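Local coordinates for protein putative hydantoin racemase (Klebsiella pneumoniae subsp. pneumoniae, PDB 3QVL) that probably interconverts the D and L forms of allantoin and other 5-monosubstituted hydantoins, at residues Q5-N10 / V56-Q61; F49-A54 / G79-L84; H73-F78 / G92-I97. One frame throughout, in Å; residues are numbered along the deposited sequence.

Contact 1: residues Q5-N10 / V56-Q61. With 5HY ([(4R)-2,5-dioxoimidazolidin-4-yl]acetic acid), chain C.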
loop_
_atom_site.group_PDB
_atom_site.type_symbol
_atom_site.label_atom_id
_atom_site.label_comp_id
_atom_site.label_asym_id
_atom_site.label_seq_id
_atom_site.Cartn_x
_atom_site.Cartn_y
_atom_site.Cartn_z
ATOM N N GLN A 5 -6.488 35.186 0.795
ATOM C CA GLN A 5 -6.661 35.171 2.240
ATOM C C GLN A 5 -5.791 34.076 2.845
ATOM O O GLN A 5 -6.034 32.887 2.631
ATOM C CB GLN A 5 -8.133 34.950 2.599
ATOM C CG GLN A 5 -8.450 35.134 4.078
ATOM C CD GLN A 5 -9.820 34.606 4.460
ATOM O OE1 GLN A 5 -10.250 33.552 3.990
ATOM N NE2 GLN A 5 -10.511 35.337 5.326
ATOM N N VAL A 6 -4.766 34.483 3.588
ATOM C CA VAL A 6 -3.885 33.533 4.259
ATOM C C VAL A 6 -4.308 33.414 5.723
ATOM O O VAL A 6 -4.106 34.334 6.520
ATOM C CB VAL A 6 -2.392 33.929 4.130
ATOM C CG1 VAL A 6 -1.501 32.858 4.736
ATOM C CG2 VAL A 6 -2.020 34.144 2.665
ATOM N N ILE A 7 -4.905 32.273 6.056
ATOM C CA ILE A 7 -5.489 32.057 7.376
ATOM C C ILE A 7 -4.547 31.293 8.298
ATOM O O ILE A 7 -4.226 30.132 8.046
ATOM C CB ILE A 7 -6.833 31.282 7.291
ATOM C CG1 ILE A 7 -7.781 31.936 6.280
ATOM C CG2 ILE A 7 -7.486 31.175 8.678
ATOM C CD1 ILE A 7 -8.926 31.043 5.844
ATOM N N ASN A 8 -4.105 31.960 9.361
ATOM C CA ASN A 8 -3.472 31.278 10.478
ATOM C C ASN A 8 -4.583 30.659 11.325
ATOM O O ASN A 8 -5.392 31.386 11.898
ATOM C CB ASN A 8 -2.633 32.256 11.311
ATOM C CG ASN A 8 -1.998 31.602 12.532
ATOM O OD1 ASN A 8 -1.905 30.376 12.625
ATOM N ND2 ASN A 8 -1.554 32.426 13.477
ATOM N N PRO A 9 -4.645 29.314 11.383
ATOM C CA PRO A 9 -5.714 28.620 12.104
ATOM C C PRO A 9 -5.654 28.773 13.625
ATOM O O PRO A 9 -6.664 28.551 14.296
ATOM C CB PRO A 9 -5.509 27.154 11.701
ATOM C CG PRO A 9 -4.785 27.233 10.403
ATOM C CD PRO A 9 -3.832 28.364 10.609
ATOM N N ASN A 10 -4.492 29.136 14.162
ATOM C CA ASN A 10 -4.391 29.473 15.582
ATOM C C ASN A 10 -4.571 30.976 15.817
ATOM O O ASN A 10 -4.509 31.764 14.871
ATOM C CB ASN A 10 -3.094 28.933 16.208
ATOM C CG ASN A 10 -1.852 29.670 15.740
ATOM O OD1 ASN A 10 -1.739 30.889 15.880
ATOM N ND2 ASN A 10 -0.897 28.921 15.204
ATOM N N VAL A 56 -12.808 24.871 12.818
ATOM C CA VAL A 56 -13.982 25.750 12.846
ATOM C C VAL A 56 -13.571 27.222 12.714
ATOM O O VAL A 56 -14.255 28.006 12.050
ATOM C CB VAL A 56 -14.858 25.497 14.103
ATOM C CG1 VAL A 56 -15.892 26.605 14.303
ATOM C CG2 VAL A 56 -15.556 24.150 13.986
ATOM N N GLY A 57 -12.447 27.579 13.333
ATOM C CA GLY A 57 -11.872 28.917 13.196
ATOM C C GLY A 57 -11.491 29.240 11.762
ATOM O O GLY A 57 -11.680 30.370 11.302
ATOM N N VAL A 58 -10.955 28.243 11.059
ATOM C CA VAL A 58 -10.661 28.359 9.628
ATOM C C VAL A 58 -11.939 28.662 8.844
ATOM O O VAL A 58 -11.962 29.579 8.020
ATOM C CB VAL A 58 -9.973 27.076 9.076
ATOM C CG1 VAL A 58 -9.964 27.064 7.549
ATOM C CG2 VAL A 58 -8.554 26.956 9.610
ATOM N N LEU A 59 -13.000 27.905 9.128
ATOM C CA LEU A 59 -14.288 28.058 8.446
ATOM C C LEU A 59 -14.905 29.441 8.641
ATOM O O LEU A 59 -15.513 29.990 7.718
ATOM C CB LEU A 59 -15.272 26.968 8.885
ATOM C CG LEU A 59 -14.968 25.527 8.462
ATOM C CD1 LEU A 59 -15.962 24.566 9.095
ATOM C CD2 LEU A 59 -14.968 25.376 6.943
ATOM N N GLU A 60 -14.746 29.991 9.844
ATOM C CA GLU A 60 -15.197 31.349 10.150
ATOM C C GLU A 60 -14.503 32.371 9.250
ATOM O O GLU A 60 -15.139 33.306 8.756
ATOM C CB GLU A 60 -14.952 31.679 11.625
ATOM N N GLN A 61 -13.203 32.179 9.030
ATOM C CA GLN A 61 -12.429 33.061 8.157
ATOM C C GLN A 61 -12.689 32.808 6.670
ATOM O O GLN A 61 -12.681 33.748 5.874
ATOM C CB GLN A 61 -10.930 32.981 8.473
ATOM C CG GLN A 61 -10.529 33.609 9.814
ATOM C CD GLN A 61 -11.004 35.050 9.977
ATOM O OE1 GLN A 61 -11.594 35.406 10.998
ATOM N NE2 GLN A 61 -10.755 35.880 8.969
HETATM C C 5HY C . 1.451 24.937 12.862
HETATM N N 5HY C . 0.643 24.095 14.846
HETATM O O 5HY C . 1.946 25.064 11.745
HETATM C CA 5HY C . 1.228 23.616 13.587
HETATM C CB 5HY C . 2.537 22.828 13.813
HETATM C CG 5HY C . 3.717 23.621 14.399
HETATM O OAB 5HY C . 0.041 26.116 15.660
HETATM N NAF 5HY C . 0.996 25.934 13.618
HETATM C CAI 5HY C . 0.523 25.425 14.762
HETATM O OD1 5HY C . 4.696 22.946 14.782
HETATM O OD2 5HY C . 3.641 24.867 14.443
#
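Q5 reaches from strand 2-7 to the backbone of Q61 in helix 48-68, and its chain can be followed outward atom by atom. From CB, CG stands anti to the backbone N (chi1 -171°), and the chain stays extended beyond it, which carries the amide across to the helix. CD comes to 3.3 Å from Q61 O. At the tip, Q5 NE2 donates to Q61 O at 2.7 Å with an N-H...O angle of 152°. The acceptor lies almost in the plane of the Q5 amide, whereas the donor stands well above the carbonyl plane of Q61. The other branch, OE1, also comes near Q61 O, but two acceptors cannot bond; OE1 is instead bonded to H73 ND1. The two bonds together fix which way the amide faces.

Farther along the segment the contact is apolar. I7 rests on Q61 CB with two branches, CD1 at 3.8 Å and CG2 nearly as close. P9 runs alongside V58, both side chains heading in one direction, with P9 CB 3.7 Å from V58 CG2. The strand ends at I7, and N8 opens an Asx turn through P9: N8 OD1 accepts from N10 N at 3.3 Å, while N8 ND2 gives a bond back to N10 OD1. N10 ND2 then donates to OAB of the bound 5HY at 3.0 Å.

A helix running nearly antiparallel to the strand it covers (162°), with a ligand-binding loop at the strand's C-terminal end, is characteristic of parallel alpha/beta sandwich domains such as those of the Asp/Glu/hydantoin racemases.

Contact 2: residues F49-A54 / G79-L84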
loop_
_atom_site.group_PDB
_atom_site.type_symbol
_atom_site.label_atom_id
_atom_site.label_comp_id
_atom_site.label_asym_id
_atom_site.label_seq_id
_atom_site.Cartn_x
_atom_site.Cartn_y
_atom_site.Cartn_z
ATOM N N PHE A 49 -7.253 17.637 19.469
ATOM C CA PHE A 49 -8.218 18.527 20.119
ATOM C C PHE A 49 -8.063 19.959 19.606
ATOM O O PHE A 49 -9.047 20.600 19.229
ATOM C CB PHE A 49 -8.046 18.456 21.643
ATOM C CG PHE A 49 -8.886 19.440 22.414
ATOM C CD1 PHE A 49 -10.203 19.145 22.746
ATOM C CD2 PHE A 49 -8.344 20.651 22.840
ATOM C CE1 PHE A 49 -10.977 20.049 23.474
ATOM C CE2 PHE A 49 -9.107 21.559 23.569
ATOM C CZ PHE A 49 -10.425 21.258 23.885
ATOM N N ASP A 50 -6.820 20.441 19.583
ATOM C CA ASP A 50 -6.499 21.767 19.059
ATOM C C ASP A 50 -6.893 21.906 17.588
ATOM O O ASP A 50 -7.413 22.944 17.177
ATOM C CB ASP A 50 -5.006 22.070 19.227
ATOM C CG ASP A 50 -4.581 22.185 20.684
ATOM O OD1 ASP A 50 -5.450 22.342 21.568
ATOM O OD2 ASP A 50 -3.359 22.122 20.940
ATOM N N GLU A 51 -6.647 20.852 16.807
ATOM C CA GLU A 51 -6.979 20.832 15.379
ATOM C C GLU A 51 -8.473 20.977 15.106
ATOM O O GLU A 51 -8.871 21.689 14.181
ATOM C CB GLU A 51 -6.464 19.555 14.712
ATOM C CG GLU A 51 -4.986 19.578 14.380
ATOM C CD GLU A 51 -4.679 18.939 13.043
ATOM O OE1 GLU A 51 -5.147 17.809 12.787
ATOM O OE2 GLU A 51 -3.965 19.575 12.244
ATOM N N ALA A 52 -9.291 20.294 15.908
ATOM C CA ALA A 52 -10.746 20.341 15.768
ATOM C C ALA A 52 -11.286 21.748 16.010
ATOM O O ALA A 52 -12.193 22.201 15.308
ATOM C CB ALA A 52 -11.406 19.341 16.707
ATOM N N ILE A 53 -10.720 22.431 17.004
ATOM C CA ILE A 53 -11.071 23.820 17.300
ATOM C C ILE A 53 -10.620 24.736 16.162
ATOM O O ILE A 53 -11.390 25.579 15.690
ATOM C CB ILE A 53 -10.465 24.284 18.650
ATOM C CG1 ILE A 53 -11.118 23.529 19.811
ATOM C CG2 ILE A 53 -10.632 25.795 18.836
ATOM C CD1 ILE A 53 -10.416 23.704 21.138
ATOM N N ALA A 54 -9.377 24.548 15.717
ATOM C CA ALA A 54 -8.793 25.344 14.639
ATOM C C ALA A 54 -9.575 25.226 13.332
ATOM O O ALA A 54 -9.711 26.209 12.600
ATOM C CB ALA A 54 -7.341 24.957 14.423
ATOM N N GLY A 79 -0.981 21.004 10.051
ATOM C CA GLY A 79 -1.950 19.915 10.074
ATOM C C GLY A 79 -3.044 20.088 9.035
ATOM O O GLY A 79 -3.909 19.220 8.890
ATOM N N ASP A 80 -2.996 21.208 8.311
ATOM C CA ASP A 80 -4.032 21.602 7.344
ATOM C C ASP A 80 -5.460 21.402 7.878
ATOM O O ASP A 80 -6.290 20.786 7.203
ATOM C CB ASP A 80 -3.848 20.860 6.008
ATOM C CG ASP A 80 -2.512 21.156 5.340
ATOM O OD1 ASP A 80 -1.799 22.083 5.779
ATOM O OD2 ASP A 80 -2.178 20.456 4.361
ATOM N N PRO A 81 -5.753 21.927 9.088
ATOM C CA PRO A 81 -7.045 21.654 9.716
ATOM C C PRO A 81 -8.222 22.219 8.926
ATOM O O PRO A 81 -8.184 23.371 8.481
ATOM C CB PRO A 81 -6.930 22.346 11.080
ATOM C CG PRO A 81 -5.934 23.413 10.879
ATOM C CD PRO A 81 -4.946 22.860 9.895
ATOM N N GLY A 82 -9.246 21.388 8.748
ATOM C CA GLY A 82 -10.468 21.776 8.050
ATOM C C GLY A 82 -10.307 22.034 6.563
ATOM O O GLY A 82 -11.089 22.785 5.981
ATOM N N LEU A 83 -9.309 21.403 5.944
ATOM C CA LEU A 83 -9.003 21.636 4.528
ATOM C C LEU A 83 -10.179 21.327 3.600
ATOM O O LEU A 83 -10.569 22.170 2.790
ATOM C CB LEU A 83 -7.751 20.861 4.090
ATOM C CG LEU A 83 -7.305 21.011 2.627
ATOM C CD1 LEU A 83 -6.830 22.429 2.313
ATOM C CD2 LEU A 83 -6.223 19.997 2.285
ATOM N N LEU A 84 -10.738 20.127 3.726
ATOM C CA LEU A 84 -11.838 19.703 2.858
ATOM C C LEU A 84 -13.146 20.416 3.197
ATOM O O LEU A 84 -13.960 20.685 2.311
ATOM C CB LEU A 84 -12.001 18.179 2.879
ATOM C CG LEU A 84 -10.802 17.357 2.376
ATOM C CD1 LEU A 84 -11.117 15.869 2.383
ATOM C CD2 LEU A 84 -10.353 17.800 0.984
HETATM O O HOH W 1 -2.354 21.994 12.642
HETATM O O HOH W 2 -4.668 17.032 10.166
#
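E51 of helix 48-68 faces G79 through its carboxylate, and its conformation brings that group up to the loop. CG lies anti to the carbonyl carbon, beside the backbone N (chi1 -79°); the chain then bends at chi2, whose -140° is far from a staggered value. With no side chain on G79, E51 OE2 closes to 3.0 Å from G79 CA. No direct hydrogen bond joins the segments, and two waters make the polar link. One water donates to E51 OE2 at 2.9 Å and accepts a weak bond from G79 N. The other donates to both E51 OE1, at 2.8 Å, and G79 O, at 2.6 Å. Each carboxylate oxygen is thus gripped by its own water, one bridging to each end of the glycine backbone.

P81 adds van der Waals contact: its CB sits 3.7 Å from the carbonyl E51 O, and its CG makes an apolar pair with A54 CB at 4.1 Å. D80 has its CB directed away from the helix; its carboxylate bonds Y132 OH and the backbone N atoms of A98 and E99. On another side of helix 48-68, D50 forms a salt bridge with K233 of the second subunit.

D80 to L83 form a type II turn, closed by a weak L83 N to D80 O bond, with P81 and G82 at its corners and the positive phi of G82 (68°) in the third position. G82 is also the N-cap of helix 83-89, in a classic Pro-Gly turn leading from a pocket loop at the C-terminal end of a parallel sheet into the next helix.

Contact 3: residues H73-F78 / G92-I97. Unlike the reference sequence in segment 73-78: S77 (reference Cys). With 5HY ([(4R)-2,5-dioxoimidazolidin-4-yl]acetic acid), chain C.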
loop_
_atom_site.group_PDB
_atom_site.type_symbol
_atom_site.label_atom_id
_atom_site.label_comp_id
_atom_site.label_asym_id
_atom_site.label_seq_id
_atom_site.Cartn_x
_atom_site.Cartn_y
_atom_site.Cartn_z
ATOM N N HIS A 73 -7.659 30.882 -0.852
ATOM C CA HIS A 73 -7.366 30.802 0.577
ATOM C C HIS A 73 -6.176 29.892 0.861
ATOM O O HIS A 73 -5.913 28.940 0.120
ATOM C CB HIS A 73 -8.576 30.279 1.359
ATOM C CG HIS A 73 -9.880 30.898 0.961
ATOM N ND1 HIS A 73 -10.486 31.897 1.692
ATOM C CD2 HIS A 73 -10.706 30.642 -0.082
ATOM C CE1 HIS A 73 -11.626 32.234 1.115
ATOM N NE2 HIS A 73 -11.780 31.490 0.034
ATOM N N VAL A 74 -5.468 30.195 1.946
ATOM C CA VAL A 74 -4.378 29.358 2.440
ATOM C C VAL A 74 -4.642 29.003 3.905
ATOM O O VAL A 74 -4.932 29.884 4.717
ATOM C CB VAL A 74 -3.004 30.069 2.296
ATOM C CG1 VAL A 74 -1.906 29.300 3.023
ATOM C CG2 VAL A 74 -2.637 30.246 0.824
ATOM N N ILE A 75 -4.560 27.714 4.232
ATOM C CA ILE A 75 -4.654 27.260 5.623
ATOM C C ILE A 75 -3.239 27.087 6.173
ATOM O O ILE A 75 -2.521 26.152 5.799
ATOM C CB ILE A 75 -5.486 25.962 5.759
ATOM C CG1 ILE A 75 -6.928 26.211 5.305
ATOM C CG2 ILE A 75 -5.461 25.448 7.201
ATOM C CD1 ILE A 75 -7.786 24.965 5.232
ATOM N N ALA A 76 -2.853 27.998 7.064
ATOM C CA ALA A 76 -1.453 28.168 7.449
ATOM C C ALA A 76 -0.996 27.482 8.741
ATOM O O ALA A 76 -0.267 28.072 9.546
ATOM C CB ALA A 76 -1.079 29.652 7.452
ATOM N N SER A 77 -1.445 26.242 8.923
ATOM C CA SER A 77 -0.958 25.358 9.982
ATOM C C SER A 77 -0.593 24.014 9.360
ATOM O O SER A 77 -1.287 23.541 8.456
ATOM C CB SER A 77 -2.019 25.169 11.064
ATOM O OG SER A 77 -1.541 24.351 12.116
ATOM N N PHE A 78 0.487 23.401 9.842
ATOM C CA PHE A 78 1.015 22.169 9.235
ATOM C C PHE A 78 0.135 20.911 9.337
ATOM O O PHE A 78 0.464 19.871 8.766
ATOM C CB PHE A 78 2.433 21.888 9.746
ATOM C CG PHE A 78 3.240 21.002 8.838
ATOM C CD1 PHE A 78 3.720 21.482 7.620
ATOM C CD2 PHE A 78 3.524 19.689 9.199
ATOM C CE1 PHE A 78 4.468 20.663 6.777
ATOM C CE2 PHE A 78 4.270 18.864 8.361
ATOM C CZ PHE A 78 4.742 19.354 7.149
ATOM N N GLY A 92 -13.277 29.967 -4.285
ATOM C CA GLY A 92 -11.876 29.944 -4.694
ATOM C C GLY A 92 -11.143 28.768 -4.072
ATOM O O GLY A 92 -11.598 28.219 -3.063
ATOM N N PRO A 93 -10.004 28.369 -4.667
ATOM C CA PRO A 93 -9.240 27.228 -4.161
ATOM C C PRO A 93 -8.697 27.450 -2.749
ATOM O O PRO A 93 -8.387 28.582 -2.370
ATOM C CB PRO A 93 -8.084 27.107 -5.160
ATOM C CG PRO A 93 -7.968 28.455 -5.780
ATOM C CD PRO A 93 -9.368 28.968 -5.854
ATOM N N VAL A 94 -8.608 26.364 -1.984
ATOM C CA VAL A 94 -8.049 26.391 -0.635
ATOM C C VAL A 94 -6.870 25.425 -0.577
ATOM O O VAL A 94 -7.023 24.232 -0.853
ATOM C CB VAL A 94 -9.094 26.006 0.443
ATOM C CG1 VAL A 94 -8.514 26.188 1.838
ATOM C CG2 VAL A 94 -10.367 26.831 0.294
ATOM N N ILE A 95 -5.699 25.948 -0.220
ATOM C CA ILE A 95 -4.472 25.155 -0.170
ATOM C C ILE A 95 -3.898 25.127 1.245
ATOM O O ILE A 95 -3.711 26.173 1.870
ATOM C CB ILE A 95 -3.397 25.685 -1.170
ATOM C CG1 ILE A 95 -3.979 25.862 -2.584
ATOM C CG2 ILE A 95 -2.157 24.783 -1.183
ATOM C CD1 ILE A 95 -4.495 24.581 -3.242
ATOM N N GLY A 96 -3.632 23.923 1.747
ATOM C CA GLY A 96 -2.971 23.755 3.038
ATOM C C GLY A 96 -1.469 23.902 2.892
ATOM O O GLY A 96 -0.914 23.621 1.826
ATOM N N ILE A 97 -0.802 24.341 3.958
ATOM C CA ILE A 97 0.648 24.553 3.898
ATOM C C ILE A 97 1.461 23.256 3.940
ATOM O O ILE A 97 2.529 23.179 3.336
ATOM C CB ILE A 97 1.169 25.585 4.939
ATOM C CG1 ILE A 97 0.922 25.118 6.377
ATOM C CG2 ILE A 97 0.563 26.960 4.667
ATOM C CD1 ILE A 97 1.883 25.729 7.386
HETATM C C 5HY C . 1.451 24.937 12.862
HETATM N N 5HY C . 0.643 24.095 14.846
HETATM O O 5HY C . 1.946 25.064 11.745
HETATM C CA 5HY C . 1.228 23.616 13.587
HETATM C CB 5HY C . 2.537 22.828 13.813
HETATM C CG 5HY C . 3.717 23.621 14.399
HETATM O OAB 5HY C . 0.041 26.116 15.660
HETATM N NAF 5HY C . 0.996 25.934 13.618
HETATM C CAI 5HY C . 0.523 25.425 14.762
HETATM O OD1 5HY C . 4.696 22.946 14.782
HETATM O OD2 5HY C . 3.641 24.867 14.443
HETATM O O HOH W 3 -13.926 31.544 -1.789
#
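I97 is wedged against the loop that follows strand 72-75, the tight part of the contact. Its CG1 takes the crowded position between the backbone N and the carbonyl carbon (chi1 63°) and lies 3.4 Å from S77 O. CG2 comes equally near I75 O. V74 crosses I97 at about a right angle, its CG1 3.8 Å from I97 CG2. I97 N also bonds I75 O, continuing the parallel pairing in which I95 N gives to H73 O and I75 N to I95 O. On the sheet face shared by H73, I75 and V94, I75 CD1 meets V94 CG1 at 3.7 Å.

At the other end H73 N still pairs with P93 O (2.9 Å, 159°), but the H73 side chain and the water at G92 are looser. The H73 ring approaches V94 CG2 obliquely and holds G92 O at its edge. H73 NE2 contacts a water at 2.8 Å that also accepts from the partly exposed G92 N; ND1 is taken by Q5.

F78 N donates to O of 5HY at 2.9 Å and 160°. S77, a serine in place of the reference cysteine, has two conformers, leaving the approach of OG to the ligand doubtful. Strand 72-75, helix 83-89 and strand 94-96 form a beta-alpha-beta unit, with ligand binding at the C-terminal end of its first strand, as in parallel alpha/beta domains.

Strand 2-7 joins contact 1 to contact 3, centres about 9 Å apart: I7 N to V74 O and I7 O to A76 N, each 2.7 Å, are probable hydrogen bonds of the parallel sheet. P9 connects contact 1 to contact 2, also about 9 Å away, with its CB 3.9 Å from P81 CG. Contacts 2 and 3 meet where L83 CA lies 3.6 Å from I75 CD1. The ligand draws on two of them: N10 of contact 1 and F78 of contact 3 bind the two ring carbonyls of 5HY that flank NAF. T117, S182 and G183, from the part of the chain holding the second parallel sheet, help complete the interdomain pocket.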